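Local coordinates for protein alpha-1,3-glucanase (Streptomyces thermodiastaticus, PDB 7C7D) that hydrolyses alpha-1,3-glycosidic linkages in alpha-1,3-glucan, working as a thermostable glycosidase of family GH87, at residues V148-I153 with T298-S303; T158-D163 with D349-G354; F502-G507 with V530-E535. All blocks are in the same frame, centred on the assembly; numbering follows the deposited sequence.

Contact 1. Residues V148-I153 with T298-S303; sequences VDTGWI and TERVDS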
loop_
_atom_site.group_PDB
_atom_site.type_symbol
_atom_site.label_atom_id
_atom_site.label_comp_id
_atom_site.label_asym_id
_atom_site.label_seq_id
_atom_site.Cartn_x
_atom_site.Cartn_y
_atom_site.Cartn_z
ATOM N N VAL A 148 8.173 14.668 2.902
ATOM C CA VAL A 148 8.989 14.243 1.776
ATOM C C VAL A 148 8.601 15.077 0.566
ATOM O O VAL A 148 7.414 15.191 0.234
ATOM C CB VAL A 148 8.776 12.745 1.496
ATOM C CG1 VAL A 148 9.488 12.321 0.225
ATOM C CG2 VAL A 148 9.228 11.911 2.687
ATOM N N ASP A 149 9.601 15.646 -0.098
ATOM C CA ASP A 149 9.417 16.357 -1.351
ATOM C C ASP A 149 9.883 15.481 -2.505
ATOM O O ASP A 149 10.914 14.803 -2.410
ATOM C CB ASP A 149 10.244 17.642 -1.360
ATOM C CG ASP A 149 9.591 18.762 -0.587
ATOM O OD1 ASP A 149 8.358 18.720 -0.409
ATOM O OD2 ASP A 149 10.314 19.688 -0.165
ATOM N N THR A 150 9.114 15.496 -3.594
ATOM C CA THR A 150 9.494 14.843 -4.848
ATOM C C THR A 150 9.210 15.822 -5.991
ATOM O O THR A 150 8.268 15.644 -6.764
ATOM C CB THR A 150 8.753 13.514 -5.042
ATOM O OG1 THR A 150 7.339 13.746 -5.057
ATOM C CG2 THR A 150 9.090 12.522 -3.928
ATOM N N GLY A 151 10.039 16.865 -6.090
ATOM C CA GLY A 151 9.817 17.916 -7.070
ATOM C C GLY A 151 9.901 17.457 -8.511
ATOM O O GLY A 151 9.390 18.147 -9.402
ATOM N N TRP A 152 10.535 16.311 -8.764
ATOM C CA TRP A 152 10.646 15.785 -10.118
ATOM C C TRP A 152 9.384 15.068 -10.580
ATOM O O TRP A 152 9.297 14.703 -11.756
ATOM C CB TRP A 152 11.834 14.826 -10.215
ATOM C CG TRP A 152 11.585 13.537 -9.497
ATOM C CD1 TRP A 152 11.022 12.406 -10.012
ATOM C CD2 TRP A 152 11.872 13.254 -8.125
ATOM N NE1 TRP A 152 10.948 11.432 -9.048
ATOM C CE2 TRP A 152 11.463 11.927 -7.879
ATOM C CE3 TRP A 152 12.439 13.990 -7.080
ATOM C CZ2 TRP A 152 11.603 11.323 -6.633
ATOM C CZ3 TRP A 152 12.576 13.386 -5.842
ATOM C CH2 TRP A 152 12.160 12.067 -5.630
ATOM N N ILE A 153 8.426 14.841 -9.688
ATOM C CA ILE A 153 7.147 14.225 -10.047
ATOM C C ILE A 153 6.163 15.349 -10.320
ATOM O O ILE A 153 5.750 16.046 -9.374
ATOM C CB ILE A 153 6.641 13.300 -8.932
ATOM C CG1 ILE A 153 7.652 12.183 -8.676
ATOM C CG2 ILE A 153 5.285 12.715 -9.307
ATOM C CD1 ILE A 153 7.173 11.132 -7.696
ATOM N N THR A 298 14.572 8.673 4.843
ATOM C CA THR A 298 13.756 9.853 5.085
ATOM C C THR A 298 13.457 10.620 3.807
ATOM O O THR A 298 12.813 11.674 3.860
ATOM C CB THR A 298 14.440 10.782 6.096
ATOM O OG1 THR A 298 15.588 11.368 5.479
ATOM C CG2 THR A 298 14.890 10.007 7.329
ATOM N N GLU A 299 13.897 10.119 2.660
ATOM C CA GLU A 299 13.718 10.818 1.402
ATOM C C GLU A 299 13.544 9.775 0.313
ATOM O O GLU A 299 13.706 8.577 0.545
ATOM C CB GLU A 299 14.920 11.705 1.097
ATOM C CG GLU A 299 16.206 10.928 1.033
ATOM C CD GLU A 299 17.416 11.788 1.283
ATOM O OE1 GLU A 299 17.374 12.996 0.965
ATOM O OE2 GLU A 299 18.407 11.250 1.809
ATOM N N ARG A 300 13.229 10.245 -0.886
ATOM C CA ARG A 300 13.096 9.379 -2.048
ATOM C C ARG A 300 14.207 9.725 -3.030
ATOM O O ARG A 300 14.163 10.776 -3.681
ATOM C CB ARG A 300 11.720 9.532 -2.685
ATOM C CG ARG A 300 11.517 8.600 -3.845
ATOM C CD ARG A 300 10.165 8.800 -4.434
ATOM N NE ARG A 300 9.996 7.992 -5.627
ATOM C CZ ARG A 300 8.816 7.741 -6.176
ATOM N NH1 ARG A 300 7.716 8.243 -5.632
ATOM N NH2 ARG A 300 8.743 6.991 -7.261
ATOM N N VAL A 301 15.204 8.853 -3.117
ATOM C CA VAL A 301 16.306 8.973 -4.066
ATOM C C VAL A 301 16.117 7.851 -5.078
ATOM O O VAL A 301 16.434 6.688 -4.803
ATOM C CB VAL A 301 17.672 8.885 -3.375
ATOM C CG1 VAL A 301 18.798 9.124 -4.378
ATOM C CG2 VAL A 301 17.759 9.883 -2.225
ATOM N N ASP A 302 15.590 8.189 -6.256
ATOM C CA ASP A 302 15.161 7.147 -7.182
ATOM C C ASP A 302 16.322 6.270 -7.632
ATOM O O ASP A 302 16.135 5.069 -7.861
ATOM C CB ASP A 302 14.410 7.753 -8.368
ATOM C CG ASP A 302 12.947 8.014 -8.051
ATOM O OD1 ASP A 302 12.443 7.438 -7.059
ATOM O OD2 ASP A 302 12.298 8.782 -8.793
ATOM N N SER A 303 17.528 6.833 -7.716
ATOM C CA SER A 303 18.698 6.096 -8.181
ATOM C C SER A 303 19.368 5.262 -7.094
ATOM O O SER A 303 20.338 4.557 -7.393
ATOM C CB SER A 303 19.722 7.064 -8.782
ATOM O OG SER A 303 20.135 8.027 -7.823
HETATM O O HOH W 1 12.834 13.114 -1.180
#

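Contact 2. Residues T158-D163 with D349-G354; sequences THHFYD and DTTADG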
loop_
_atom_site.group_PDB
_atom_site.type_symbol
_atom_site.label_atom_id
_atom_site.label_comp_id
_atom_site.label_asym_id
_atom_site.label_seq_id
_atom_site.Cartn_x
_atom_site.Cartn_y
_atom_site.Cartn_z
ATOM N N THR A 158 4.550 18.453 -1.262
ATOM C CA THR A 158 5.107 17.850 -0.057
ATOM C C THR A 158 4.094 16.880 0.527
ATOM O O THR A 158 2.889 17.157 0.562
ATOM C CB THR A 158 5.426 18.915 0.993
ATOM O OG1 THR A 158 6.213 19.952 0.405
ATOM C CG2 THR A 158 6.204 18.294 2.150
ATOM N N HIS A 159 4.580 15.723 0.961
ATOM C CA HIS A 159 3.670 14.650 1.331
ATOM C C HIS A 159 4.317 13.810 2.425
ATOM O O HIS A 159 5.369 14.161 2.965
ATOM C CB HIS A 159 3.247 13.837 0.095
ATOM C CG HIS A 159 4.394 13.290 -0.700
ATOM N ND1 HIS A 159 5.052 14.026 -1.661
ATOM C CD2 HIS A 159 4.990 12.073 -0.682
ATOM C CE1 HIS A 159 6.004 13.286 -2.203
ATOM N NE2 HIS A 159 5.987 12.095 -1.630
ATOM N N HIS A 160 3.668 12.696 2.765
ATOM C CA HIS A 160 4.218 11.746 3.732
ATOM C C HIS A 160 4.283 12.365 5.132
ATOM O O HIS A 160 5.317 12.328 5.799
ATOM C CB HIS A 160 5.594 11.249 3.266
ATOM C CG HIS A 160 5.932 9.855 3.682
ATOM N ND1 HIS A 160 5.341 8.737 3.128
ATOM C CD2 HIS A 160 6.849 9.396 4.566
ATOM C CE1 HIS A 160 5.866 7.653 3.673
ATOM N NE2 HIS A 160 6.787 8.025 4.545
ATOM N N PHE A 161 3.164 12.953 5.571
ATOM C CA PHE A 161 3.138 13.677 6.839
ATOM C C PHE A 161 3.090 12.755 8.045
ATOM O O PHE A 161 3.490 13.161 9.144
ATOM C CB PHE A 161 1.912 14.584 6.901
ATOM C CG PHE A 161 1.757 15.473 5.706
ATOM C CD1 PHE A 161 2.818 16.244 5.254
ATOM C CD2 PHE A 161 0.550 15.541 5.032
ATOM C CE1 PHE A 161 2.667 17.064 4.151
ATOM C CE2 PHE A 161 0.401 16.346 3.929
ATOM C CZ PHE A 161 1.461 17.115 3.488
ATOM N N TYR A 162 2.569 11.545 7.878
ATOM C CA TYR A 162 2.341 10.634 8.985
ATOM C C TYR A 162 3.468 9.617 9.075
ATOM O O TYR A 162 4.365 9.557 8.231
ATOM C CB TYR A 162 0.966 9.942 8.846
ATOM C CG TYR A 162 -0.198 10.908 8.986
ATOM C CD1 TYR A 162 -0.632 11.660 7.903
ATOM C CD2 TYR A 162 -0.842 11.084 10.214
ATOM C CE1 TYR A 162 -1.675 12.562 8.029
ATOM C CE2 TYR A 162 -1.877 11.993 10.360
ATOM C CZ TYR A 162 -2.289 12.726 9.259
ATOM O OH TYR A 162 -3.315 13.630 9.399
ATOM N N ASP A 163 3.399 8.805 10.122
ATOM C CA ASP A 163 4.386 7.796 10.456
ATOM C C ASP A 163 3.676 6.825 11.384
ATOM O O ASP A 163 2.621 7.143 11.936
ATOM C CB ASP A 163 5.567 8.462 11.175
ATOM C CG ASP A 163 6.707 7.524 11.419
ATOM O OD1 ASP A 163 7.080 6.808 10.472
ATOM O OD2 ASP A 163 7.239 7.526 12.559
ATOM N N ASP A 349 5.153 3.043 5.887
ATOM C CA ASP A 349 6.023 4.221 5.889
ATOM C C ASP A 349 7.221 4.028 4.950
ATOM O O ASP A 349 8.380 3.949 5.373
ATOM C CB ASP A 349 6.525 4.548 7.305
ATOM C CG ASP A 349 5.417 4.665 8.330
ATOM O OD1 ASP A 349 4.348 5.237 8.024
ATOM O OD2 ASP A 349 5.641 4.209 9.473
ATOM N N THR A 350 6.921 3.953 3.659
ATOM C CA THR A 350 7.962 3.863 2.646
ATOM C C THR A 350 7.894 5.108 1.777
ATOM O O THR A 350 6.810 5.624 1.509
ATOM C CB THR A 350 7.833 2.578 1.798
ATOM O OG1 THR A 350 6.560 2.541 1.141
ATOM C CG2 THR A 350 7.966 1.327 2.667
ATOM N N THR A 351 9.050 5.622 1.357
ATOM C CA THR A 351 9.012 6.862 0.591
ATOM C C THR A 351 8.662 6.653 -0.877
ATOM O O THR A 351 8.410 7.636 -1.583
ATOM C CB THR A 351 10.309 7.654 0.738
ATOM O OG1 THR A 351 11.402 6.860 0.266
ATOM C CG2 THR A 351 10.532 8.054 2.189
ATOM N N ALA A 352 8.613 5.405 -1.341
ATOM C CA ALA A 352 8.114 5.089 -2.672
ATOM C C ALA A 352 7.196 3.870 -2.569
ATOM O O ALA A 352 6.496 3.714 -1.561
ATOM C CB ALA A 352 9.262 4.893 -3.670
ATOM N N ASP A 353 7.169 3.018 -3.594
ATOM C CA ASP A 353 6.208 1.921 -3.643
ATOM C C ASP A 353 6.403 0.944 -2.487
ATOM O O ASP A 353 7.510 0.746 -1.979
ATOM C CB ASP A 353 6.389 1.117 -4.938
ATOM C CG ASP A 353 5.920 1.846 -6.194
ATOM O OD1 ASP A 353 5.671 3.064 -6.173
ATOM O OD2 ASP A 353 5.803 1.165 -7.230
ATOM N N GLY A 354 5.319 0.262 -2.119
ATOM C CA GLY A 354 5.460 -0.838 -1.181
ATOM C C GLY A 354 6.134 -2.041 -1.813
ATOM O O GLY A 354 7.117 -2.577 -1.284
HETATM O O HOH W 2 7.146 9.784 -2.646
HETATM O O HOH W 3 8.793 6.968 5.995
#

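Contact 3. Residues F502-G507 with V530-E535; sequences FEFVSG and VVVQAE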
loop_
_atom_site.group_PDB
_atom_site.type_symbol
_atom_site.label_atom_id
_atom_site.label_comp_id
_atom_site.label_asym_id
_atom_site.label_seq_id
_atom_site.Cartn_x
_atom_site.Cartn_y
_atom_site.Cartn_z
ATOM N N PHE A 502 -15.970 4.424 -11.963
ATOM C CA PHE A 502 -15.216 3.791 -13.040
ATOM C C PHE A 502 -14.774 4.856 -14.034
ATOM O O PHE A 502 -15.588 5.685 -14.455
ATOM C CB PHE A 502 -16.079 2.764 -13.781
ATOM C CG PHE A 502 -16.547 1.618 -12.927
ATOM C CD1 PHE A 502 -15.701 0.557 -12.637
ATOM C CD2 PHE A 502 -17.844 1.590 -12.430
ATOM C CE1 PHE A 502 -16.129 -0.500 -11.859
ATOM C CE2 PHE A 502 -18.282 0.528 -11.648
ATOM C CZ PHE A 502 -17.415 -0.515 -11.358
ATOM N N GLU A 503 -13.499 4.823 -14.426
ATOM C CA GLU A 503 -12.963 5.757 -15.404
ATOM C C GLU A 503 -12.311 4.989 -16.542
ATOM O O GLU A 503 -11.543 4.050 -16.309
ATOM C CB GLU A 503 -11.929 6.683 -14.757
ATOM C CG GLU A 503 -11.258 7.612 -15.755
ATOM C CD GLU A 503 -10.095 8.394 -15.181
ATOM O OE1 GLU A 503 -9.639 8.098 -14.054
ATOM O OE2 GLU A 503 -9.626 9.313 -15.886
ATOM N N PHE A 504 -12.631 5.382 -17.770
ATOM C CA PHE A 504 -12.026 4.813 -18.967
ATOM C C PHE A 504 -11.400 5.968 -19.727
ATOM O O PHE A 504 -12.089 6.923 -20.091
ATOM C CB PHE A 504 -13.087 4.067 -19.780
ATOM C CG PHE A 504 -13.827 3.063 -18.954
ATOM C CD1 PHE A 504 -13.195 1.914 -18.528
ATOM C CD2 PHE A 504 -15.112 3.314 -18.509
ATOM C CE1 PHE A 504 -13.847 0.999 -17.721
ATOM C CE2 PHE A 504 -15.769 2.410 -17.700
ATOM C CZ PHE A 504 -15.139 1.242 -17.313
ATOM N N VAL A 505 -10.083 5.920 -19.904
ATOM C CA VAL A 505 -9.358 7.097 -20.353
ATOM C C VAL A 505 -8.172 6.643 -21.187
ATOM O O VAL A 505 -7.656 5.537 -21.017
ATOM C CB VAL A 505 -8.934 7.961 -19.137
ATOM C CG1 VAL A 505 -7.934 7.219 -18.255
ATOM C CG2 VAL A 505 -8.383 9.313 -19.568
ATOM N N SER A 506 -7.743 7.503 -22.101
ATOM C CA SER A 506 -6.447 7.369 -22.755
ATOM C C SER A 506 -5.650 8.563 -22.241
ATOM O O SER A 506 -5.726 9.667 -22.785
ATOM C CB SER A 506 -6.608 7.353 -24.261
ATOM O OG SER A 506 -5.415 6.936 -24.898
ATOM N N GLY A 507 -4.907 8.334 -21.160
ATOM C CA GLY A 507 -4.462 9.408 -20.285
ATOM C C GLY A 507 -3.412 10.336 -20.866
ATOM O O GLY A 507 -3.181 11.406 -20.288
ATOM N N VAL A 530 -19.725 10.865 -11.178
ATOM C CA VAL A 530 -20.382 9.948 -12.104
ATOM C C VAL A 530 -19.964 8.510 -11.830
ATOM O O VAL A 530 -18.840 8.230 -11.396
ATOM C CB VAL A 530 -20.130 10.321 -13.582
ATOM C CG1 VAL A 530 -20.701 11.697 -13.887
ATOM C CG2 VAL A 530 -18.637 10.280 -13.907
ATOM N N VAL A 531 -20.878 7.581 -12.124
ATOM C CA VAL A 531 -20.537 6.162 -12.019
ATOM C C VAL A 531 -19.540 5.759 -13.102
ATOM O O VAL A 531 -18.610 4.982 -12.850
ATOM C CB VAL A 531 -21.813 5.297 -12.027
ATOM C CG1 VAL A 531 -21.453 3.820 -11.993
ATOM C CG2 VAL A 531 -22.679 5.665 -10.833
ATOM N N VAL A 532 -19.704 6.287 -14.315
ATOM C CA VAL A 532 -18.829 5.987 -15.442
ATOM C C VAL A 532 -18.332 7.302 -16.027
ATOM O O VAL A 532 -19.132 8.120 -16.502
ATOM C CB VAL A 532 -19.525 5.154 -16.530
ATOM C CG1 VAL A 532 -18.580 4.947 -17.715
ATOM C CG2 VAL A 532 -19.981 3.814 -15.974
ATOM N N GLN A 533 -17.012 7.498 -15.998
ATOM C CA GLN A 533 -16.349 8.652 -16.593
ATOM C C GLN A 533 -15.609 8.125 -17.821
ATOM O O GLN A 533 -14.531 7.539 -17.698
ATOM C CB GLN A 533 -15.399 9.269 -15.574
ATOM C CG GLN A 533 -14.652 10.504 -16.044
ATOM C CD GLN A 533 -13.741 11.060 -14.968
ATOM O OE1 GLN A 533 -14.165 11.284 -13.830
ATOM N NE2 GLN A 533 -12.483 11.283 -15.317
ATOM N N ALA A 534 -16.217 8.285 -18.998
ATOM C CA ALA A 534 -15.715 7.711 -20.244
ATOM C C ALA A 534 -15.100 8.813 -21.095
ATOM O O ALA A 534 -15.811 9.678 -21.621
ATOM C CB ALA A 534 -16.829 6.997 -21.005
ATOM N N GLU A 535 -13.779 8.768 -21.244
ATOM C CA GLU A 535 -13.044 9.795 -21.961
ATOM C C GLU A 535 -12.152 9.246 -23.062
ATOM O O GLU A 535 -11.491 10.031 -23.748
ATOM C CB GLU A 535 -12.205 10.618 -20.984
ATOM C CG GLU A 535 -13.054 11.335 -19.975
ATOM C CD GLU A 535 -12.225 12.152 -19.031
ATOM O OE1 GLU A 535 -11.761 11.586 -18.025
ATOM O OE2 GLU A 535 -12.017 13.349 -19.313
HETATM O O HOH W 4 -8.819 9.912 -23.091
#

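Contact 1. Residues V148-I153 with T298-S303
Arg300 runs past Thr150, Trp152 and Ile153 as an extended chain, and its atoms pass in turn along the rim of the indole before reaching polar partners. CB lies in the plane of the indole, at its edge, 3.9 Å from Trp152 CH2; the carbonyl Arg300 O approaches that same CH2 to 3.1 Å. CG, anti to the backbone N (chi1 -177°), continues beside the benzo part of the ring. CD meets two groups on one side, 3.6 Å from Trp152 CZ2 and 3.9 Å from the methyl Thr150 CG2. At NE the partner comes from its own segment: Arg300 NE gives a salt-bridged hydrogen bond of 2.9 Å to Asp302 OD1, in the guanidinium plane and on the syn lone pair. The guanidinium stands 88° from the indole plane, and Ile153 CD1 lies over one of its faces, 3.6 Å from Arg300 NH1. NH1 also forms a salt bridge with Asp376, giving the cation two carboxylate partners. Asp302 OD2 lies 3.0 Å from Trp152 NE1. Thr150 CB and Ile153 CG1 sit over one face of the indole, brought there by a type I turn from Thr150 to Ile153. A water joins Asp149 O to Arg300 N. The contact thus ties the loop between strands 133-142 and 163-169 of the antiparallel N-terminal part to a loop of the parallel beta-helix, between strands 292-294 and 309-311.

Contact 2. Residues T158-D163 with D349-G354
Asp163 and Asp349 bring their carboxylates together in a buried setting, with Asp163 OD1 only 3.1 Å from Asp349 OD2. Both atoms are acceptors, so this is a meeting of like charges and not a bond. The side chains cross at about a right angle, their carboxylate planes 39° apart; with CG anti to the backbone N (chi1 -173°), the carboxylate carbon of Asp163 is carried toward Asp349. The repulsion is probably offset by surrounding polar groups: Asp163 OD1 is hydrogen-bonded to His326 NE2, Asp349 OD2 to Gln325 NE2 and Asn164 N, and Asp349 OD1 to Asn373 ND2. An alanine in place of Asp349 would probably leave those two side-chain amides and the Asn164 N-H without their acceptor and open a gap beside Asp163.

Asp349 belongs to the bend between strand 341-348 and strand 355-357, a corner between two faces of the right-handed parallel beta-helix of pectate lyase-like proteins. The opposing residues lead into strand 163-169 of the antiparallel domain that carries the calcium ion.

Close packing without direct hydrogen bonds falls to His160. Its CE1 comes within 3.1 Å of Thr350 O, approaching obliquely, while the backbone carbon Asp349 C lies at the ring edge, 4.0 Å from His160 NE2. The methyl of Thr351 stands near the same nitrogen.

Water supplies the remaining polar links. One water, in the plane of the His160 ring, is 2.7 Å from His160 NE2 and donates a weak hydrogen bond to Asp349 O; His160 ND1 is bonded to Asn402 OD1, so the ring is held through both nitrogens. A second water lies 2.8 Å from His159 NE2 and donates to Thr351 O at 2.7 Å.

Contact 3. Residues F502-G507 with V530-E535
Strand 502-505 and the strand through Val532 to Ala534 are neighbours in one parallel sheet, joined edge to edge toward the C-terminal end of the chain. Their axes lie 4.7 Å apart and diverge by only 6°, with Phe502 beside Val532, Glu503 beside Gln533 and Phe504 beside Ala534. Four backbone hydrogen bonds alternate in direction: Phe502 N donates to Val531 O, Gln533 N to Phe502 O, Phe504 N to Gln533 O, and Glu535 N to Phe504 O. Beyond the strands a water continues the link, accepting from Ser506 N and donating to Glu535 O.

The face with the phenylalanines is apolar. Val532 CG1 meets the Phe504 ring in its plane, at the edge, 3.8 Å from Phe504 CE2. Phe502 and Phe504 also pack against strand 517-527, and Val532 against Phe542.

The other face is polar. Glu503 and Gln533 run side by side, both extended with CG anti to the backbone N and pointing the same way, with Glu503 OE2 3.5 Å from Gln533 NE2. That amide donates instead to Glu535 OE1 (2.8 Å), which it meets from above the carboxylate plane, and it also bonds Pro470 O. Glu503 OE2 is 3.8 Å from Glu535 OE1, a pair of like charges that the nearby Gln533 N-H groups probably ease, while Glu503 OE1 is bonded to Gly472 N.

Parallel strands in register, paired although the chain passes through strand 517-527 between them, are the signature of successive coils in a parallel beta-helix; the corner at Val531 marks the chain's turn between faces.

Contacts 1 and 2 join the same two parts of the protein, the antiparallel N-terminal domain and the beta-helix, mainly through loops; they lie side by side, touching where Val148 N meets His159 O and Asp149 OD1 meets Thr158 OG1. Contact 1 is partly buried and leans on a long cation and an indole, whereas contact 2 is fully buried and relies on imidazole, carboxylates and water. Contact 3 is also buried but stands apart, its centre 30 Å from that of contact 1 and 28 Å from that of contact 2. There four backbone hydrogen bonds carry the contact, with a water and side-chain packing added, whereas neither interdomain contact has a clear direct one across its segments.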